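Long-range contact in hemolysin-related protein (Vibrio cholerae serotype O1, PDB 6MLT), which is a secreted biofilm matrix protein that binds calcium and probably helps biofilms adhere through carbohydrate binding: residues D10-S22 and H552-W566. Residues are numbered along the deposited sequence; the frame is centred on the assembly and turned at random.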
loop_
_atom_site.group_PDB
_atom_site.type_symbol
_atom_site.label_atom_id
_atom_site.label_comp_id
_atom_site.label_asym_id
_atom_site.label_seq_id
_atom_site.Cartn_x
_atom_site.Cartn_y
_atom_site.Cartn_z
ATOM N N ASP A 10 -7.785 -10.706 23.771
ATOM C CA ASP A 10 -6.878 -9.583 23.969
ATOM C C ASP A 10 -5.464 -9.951 23.526
ATOM O O ASP A 10 -5.108 -11.127 23.443
ATOM C CB ASP A 10 -6.868 -9.144 25.435
ATOM N N ILE A 11 -4.660 -8.932 23.253
ATOM C CA ILE A 11 -3.274 -9.110 22.841
ATOM C C ILE A 11 -2.406 -8.829 24.058
ATOM O O ILE A 11 -2.384 -7.704 24.570
ATOM C CB ILE A 11 -2.919 -8.200 21.660
ATOM C CG1 ILE A 11 -3.750 -8.608 20.440
ATOM C CG2 ILE A 11 -1.423 -8.268 21.339
ATOM C CD1 ILE A 11 -3.872 -7.519 19.401
ATOM N N GLN A 12 -1.708 -9.859 24.526
ATOM C CA GLN A 12 -0.845 -9.771 25.698
ATOM C C GLN A 12 0.573 -9.420 25.267
ATOM O O GLN A 12 1.126 -10.052 24.361
ATOM C CB GLN A 12 -0.836 -11.098 26.457
ATOM C CG GLN A 12 -2.207 -11.644 26.811
ATOM C CD GLN A 12 -2.628 -11.275 28.213
ATOM O OE1 GLN A 12 -3.065 -10.152 28.469
ATOM N NE2 GLN A 12 -2.494 -12.220 29.138
ATOM N N THR A 13 1.171 -8.442 25.944
ATOM C CA THR A 13 2.488 -7.940 25.585
ATOM C C THR A 13 3.401 -7.940 26.801
ATOM O O THR A 13 2.949 -7.964 27.952
ATOM C CB THR A 13 2.412 -6.515 25.016
ATOM O OG1 THR A 13 1.892 -5.626 26.016
ATOM C CG2 THR A 13 1.516 -6.475 23.794
ATOM N N LYS A 14 4.703 -7.899 26.520
ATOM C CA LYS A 14 5.722 -7.734 27.546
ATOM C C LYS A 14 6.853 -6.917 26.947
ATOM O O LYS A 14 7.076 -6.940 25.732
ATOM C CB LYS A 14 6.246 -9.080 28.066
ATOM C CG LYS A 14 7.075 -9.876 27.061
ATOM C CD LYS A 14 7.494 -11.224 27.629
ATOM C CE LYS A 14 8.351 -12.000 26.645
ATOM N NZ LYS A 14 8.652 -13.379 27.136
ATOM N N LEU A 15 7.568 -6.198 27.808
ATOM C CA LEU A 15 8.634 -5.327 27.340
ATOM C C LEU A 15 9.806 -6.158 26.838
ATOM O O LEU A 15 10.274 -7.075 27.521
ATOM C CB LEU A 15 9.094 -4.393 28.460
ATOM C CG LEU A 15 10.059 -3.284 28.027
ATOM C CD1 LEU A 15 9.312 -2.192 27.283
ATOM C CD2 LEU A 15 10.799 -2.705 29.235
ATOM N N LYS A 16 10.273 -5.837 25.634
ATOM C CA LYS A 16 11.485 -6.434 25.089
ATOM C C LYS A 16 12.722 -5.654 25.519
ATOM O O LYS A 16 13.663 -6.235 26.068
ATOM C CB LYS A 16 11.392 -6.494 23.564
ATOM C CG LYS A 16 12.592 -7.126 22.881
ATOM C CD LYS A 16 12.340 -7.234 21.383
ATOM C CE LYS A 16 13.485 -7.900 20.650
ATOM N NZ LYS A 16 13.081 -8.261 19.264
ATOM N N TRP A 17 12.741 -4.348 25.259
ATOM C CA TRP A 17 13.739 -3.460 25.841
ATOM C C TRP A 17 13.208 -2.036 25.788
ATOM O O TRP A 17 12.213 -1.747 25.122
ATOM C CB TRP A 17 15.103 -3.559 25.134
ATOM C CG TRP A 17 15.148 -3.321 23.623
ATOM C CD1 TRP A 17 15.298 -4.275 22.659
ATOM C CD2 TRP A 17 15.099 -2.059 22.925
ATOM N NE1 TRP A 17 15.333 -3.697 21.415
ATOM C CE2 TRP A 17 15.209 -2.340 21.546
ATOM C CE3 TRP A 17 14.963 -0.729 23.331
ATOM C CZ2 TRP A 17 15.199 -1.337 20.571
ATOM C CZ3 TRP A 17 14.945 0.268 22.363
ATOM C CH2 TRP A 17 15.059 -0.042 20.999
ATOM N N SER A 18 13.889 -1.145 26.509
ATOM C CA SER A 18 13.579 0.275 26.464
ATOM C C SER A 18 14.876 1.065 26.492
ATOM O O SER A 18 15.904 0.591 26.989
ATOM C CB SER A 18 12.669 0.705 27.630
ATOM O OG SER A 18 13.339 0.606 28.869
ATOM N N TRP A 19 14.818 2.265 25.925
ATOM C CA TRP A 19 15.905 3.229 25.968
ATOM C C TRP A 19 15.352 4.521 26.543
ATOM O O TRP A 19 14.309 5.005 26.091
ATOM C CB TRP A 19 16.492 3.467 24.569
ATOM C CG TRP A 19 17.583 4.488 24.531
ATOM C CD1 TRP A 19 18.929 4.255 24.543
ATOM C CD2 TRP A 19 17.425 5.912 24.488
ATOM N NE1 TRP A 19 19.614 5.442 24.514
ATOM C CE2 TRP A 19 18.715 6.474 24.475
ATOM C CE3 TRP A 19 16.317 6.765 24.454
ATOM C CZ2 TRP A 19 18.930 7.849 24.438
ATOM C CZ3 TRP A 19 16.531 8.130 24.423
ATOM C CH2 TRP A 19 17.828 8.659 24.414
ATOM N N SER A 20 16.040 5.077 27.535
ATOM C CA SER A 20 15.576 6.310 28.161
ATOM C C SER A 20 16.696 7.261 28.534
ATOM O O SER A 20 16.404 8.381 28.967
ATOM C CB SER A 20 14.759 5.994 29.419
ATOM O OG SER A 20 13.580 5.280 29.082
ATOM N N THR A 21 17.955 6.874 28.373
ATOM C CA THR A 21 19.055 7.713 28.818
ATOM C C THR A 21 20.317 7.332 28.061
ATOM O O THR A 21 20.403 6.262 27.455
ATOM C CB THR A 21 19.283 7.581 30.325
ATOM O OG1 THR A 21 20.392 8.402 30.704
ATOM C CG2 THR A 21 19.566 6.131 30.699
ATOM N N SER A 22 21.303 8.221 28.130
ATOM C CA SER A 22 22.549 8.051 27.402
ATOM C C SER A 22 23.635 8.840 28.114
ATOM O O SER A 22 23.353 9.832 28.786
ATOM C CB SER A 22 22.409 8.530 25.953
ATOM O OG SER A 22 23.648 8.486 25.262
ATOM N N HIS A 552 9.545 8.301 28.899
ATOM C CA HIS A 552 10.244 8.988 27.824
ATOM C C HIS A 552 11.269 8.050 27.204
ATOM O O HIS A 552 11.886 7.244 27.900
ATOM C CB HIS A 552 10.933 10.270 28.315
ATOM C CG HIS A 552 11.983 10.036 29.363
ATOM N ND1 HIS A 552 11.720 10.128 30.714
ATOM C CD2 HIS A 552 13.303 9.753 29.256
ATOM C CE1 HIS A 552 12.832 9.900 31.393
ATOM N NE2 HIS A 552 13.806 9.665 30.532
ATOM N N GLY A 553 11.441 8.168 25.886
ATOM C CA GLY A 553 12.451 7.430 25.148
ATOM C C GLY A 553 11.819 6.533 24.101
ATOM O O GLY A 553 10.916 6.951 23.366
ATOM N N VAL A 554 12.301 5.297 24.040
ATOM C CA VAL A 554 11.853 4.305 23.063
ATOM C C VAL A 554 11.552 3.020 23.816
ATOM O O VAL A 554 12.388 2.544 24.595
ATOM C CB VAL A 554 12.908 4.060 21.967
ATOM C CG1 VAL A 554 12.407 3.022 20.959
ATOM C CG2 VAL A 554 13.258 5.361 21.258
ATOM N N PHE A 555 10.381 2.453 23.562
ATOM C CA PHE A 555 9.916 1.266 24.262
ATOM C C PHE A 555 9.499 0.232 23.231
ATOM O O PHE A 555 8.720 0.533 22.321
ATOM C CB PHE A 555 8.771 1.619 25.221
ATOM C CG PHE A 555 9.223 2.478 26.365
ATOM C CD1 PHE A 555 9.512 3.816 26.165
ATOM C CD2 PHE A 555 9.427 1.936 27.619
ATOM C CE1 PHE A 555 9.974 4.603 27.207
ATOM C CE2 PHE A 555 9.888 2.720 28.658
ATOM C CZ PHE A 555 10.159 4.051 28.449
ATOM N N VAL A 556 10.053 -0.969 23.359
ATOM C CA VAL A 556 9.855 -2.041 22.397
ATOM C C VAL A 556 9.244 -3.223 23.130
ATOM O O VAL A 556 9.771 -3.661 24.156
ATOM C CB VAL A 556 11.177 -2.434 21.712
ATOM C CG1 VAL A 556 10.966 -3.587 20.732
ATOM C CG2 VAL A 556 11.764 -1.223 20.991
ATOM N N TYR A 557 8.146 -3.743 22.588
ATOM C CA TYR A 557 7.387 -4.820 23.193
ATOM C C TYR A 557 7.353 -6.017 22.259
ATOM O O TYR A 557 7.597 -5.902 21.057
ATOM C CB TYR A 557 5.959 -4.365 23.510
ATOM C CG TYR A 557 5.916 -3.234 24.515
ATOM C CD1 TYR A 557 6.072 -1.910 24.117
ATOM C CD2 TYR A 557 5.757 -3.497 25.867
ATOM C CE1 TYR A 557 6.043 -0.879 25.043
ATOM C CE2 TYR A 557 5.729 -2.482 26.791
ATOM C CZ TYR A 557 5.870 -1.177 26.379
ATOM O OH TYR A 557 5.848 -0.170 27.322
ATOM N N GLU A 558 7.022 -7.167 22.833
ATOM C CA GLU A 558 6.856 -8.402 22.086
ATOM C C GLU A 558 5.663 -9.152 22.655
ATOM O O GLU A 558 5.169 -8.847 23.745
ATOM C CB GLU A 558 8.124 -9.257 22.145
ATOM C CG GLU A 558 8.558 -9.618 23.554
ATOM C CD GLU A 558 9.800 -10.482 23.569
ATOM O OE1 GLU A 558 9.804 -11.522 22.880
ATOM O OE2 GLU A 558 10.773 -10.117 24.259
ATOM N N SER A 559 5.199 -10.147 21.905
ATOM C CA SER A 559 4.105 -10.984 22.373
ATOM C C SER A 559 4.492 -11.682 23.669
ATOM O O SER A 559 5.571 -12.267 23.775
ATOM C CB SER A 559 3.737 -12.021 21.313
ATOM O OG SER A 559 2.717 -12.872 21.804
ATOM N N ALA A 560 3.606 -11.618 24.661
ATOM C CA ALA A 560 3.879 -12.262 25.938
ATOM C C ALA A 560 3.639 -13.763 25.904
ATOM O O ALA A 560 4.149 -14.479 26.772
ATOM C CB ALA A 560 3.024 -11.639 27.044
ATOM N N ASN A 561 2.879 -14.254 24.927
ATOM C CA ASN A 561 2.558 -15.670 24.831
ATOM C C ASN A 561 3.463 -16.318 23.794
ATOM O O ASN A 561 3.360 -15.973 22.605
ATOM C CB ASN A 561 1.097 -15.854 24.443
ATOM C CG ASN A 561 0.656 -17.308 24.490
ATOM O OD1 ASN A 561 1.466 -18.225 24.341
ATOM N ND2 ASN A 561 -0.634 -17.521 24.700
ATOM N N PRO A 562 4.358 -17.237 24.172
ATOM C CA PRO A 562 5.287 -17.799 23.178
ATOM C C PRO A 562 4.604 -18.619 22.095
ATOM O O PRO A 562 5.224 -18.865 21.053
ATOM C CB PRO A 562 6.227 -18.663 24.027
ATOM C CG PRO A 562 5.420 -19.028 25.221
ATOM C CD PRO A 562 4.549 -17.841 25.502
ATOM N N SER A 563 3.360 -19.045 22.298
ATOM C CA SER A 563 2.592 -19.722 21.261
ATOM C C SER A 563 1.764 -18.760 20.415
ATOM O O SER A 563 0.971 -19.211 19.584
ATOM C CB SER A 563 1.686 -20.784 21.888
ATOM O OG SER A 563 2.433 -21.946 22.187
ATOM N N LYS A 564 1.936 -17.454 20.597
ATOM C CA LYS A 564 1.249 -16.450 19.785
ATOM C C LYS A 564 2.275 -15.480 19.215
ATOM O O LYS A 564 2.276 -14.284 19.533
ATOM C CB LYS A 564 0.187 -15.708 20.597
ATOM C CG LYS A 564 -1.008 -16.574 20.979
ATOM C CD LYS A 564 -2.058 -15.755 21.719
ATOM C CE LYS A 564 -3.372 -16.509 21.848
ATOM N NZ LYS A 564 -4.419 -15.699 22.538
ATOM N N PRO A 565 3.145 -15.959 18.336
ATOM C CA PRO A 565 4.103 -15.056 17.698
ATOM C C PRO A 565 3.394 -14.041 16.819
ATOM O O PRO A 565 2.292 -14.275 16.317
ATOM C CB PRO A 565 4.982 -15.994 16.868
ATOM C CG PRO A 565 4.109 -17.170 16.581
ATOM C CD PRO A 565 3.247 -17.333 17.816
ATOM N N TRP A 566 4.045 -12.895 16.648
ATOM C CA TRP A 566 3.562 -11.843 15.758
ATOM C C TRP A 566 4.202 -12.072 14.394
ATOM O O TRP A 566 5.330 -11.640 14.142
ATOM C CB TRP A 566 3.885 -10.467 16.328
ATOM C CG TRP A 566 3.102 -10.143 17.574
ATOM C CD1 TRP A 566 1.986 -10.792 18.041
ATOM C CD2 TRP A 566 3.377 -9.097 18.514
ATOM N NE1 TRP A 566 1.552 -10.205 19.209
ATOM C CE2 TRP A 566 2.393 -9.168 19.523
ATOM C CE3 TRP A 566 4.364 -8.112 18.606
ATOM C CZ2 TRP A 566 2.367 -8.285 20.603
ATOM C CZ3 TRP A 566 4.334 -7.238 19.679
ATOM C CH2 TRP A 566 3.343 -7.331 20.662
HETATM O O HOH W 1 -4.181 -13.260 21.962
HETATM O O HOH W 2 0.453 -12.353 22.775
HETATM O O HOH W 3 6.641 -14.642 28.195
HETATM O O HOH W 4 11.184 -9.752 26.981
HETATM O O HOH W 5 16.328 9.463 31.849
#
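An antiparallel strand pair near the chain ends carries a classic beta bulge, in which Lys16 and Trp17 both face Val556. Strand 13-19, near the start of the modelled chain, is an outermost strand of a four-stranded antiparallel sheet and lies against strand 553-559. This terminal pairing is consistent with the closure of a beta-propeller, where an N-terminal strand completes the last blade. At the bulge, Val556 O takes two backbone donors, Lys16 N at 2.7 Å and Trp17 N at 3.2 Å. The extra residue lets Trp17 share a face with Val554 and Val556. Its CG sits between the backbone N and the carbonyl carbon (chi1 56°), and the indole leans over Val556. Val556 CG2 makes a CH-pi contact 3.5 Å from the centroid of the six-membered ring of Trp17, 13° off the normal. Trp17 NE1 donates to Gly78 O. Lys16 NZ reaches away to a salt bridge with Glu530. On the opposite face, Ser18 CB touches Phe555 CD2 at 3.5 Å. Before the bulge, Leu15 CD1 lies over the Tyr557 ring, 3.9 Å from its centroid, and also meets the edge of Phe555. Lys14 CE packs against Glu558 CD, though Lys14 NZ stays clear of the carboxylate oxygens. Further along, Thr13 CG2 meets the edge of the Trp566 indole, 3.7 Å from CH2. Past the other end of the pairing, Ser20 OG donates to His552 O at 2.9 Å, nearly in line with the carbonyl bond.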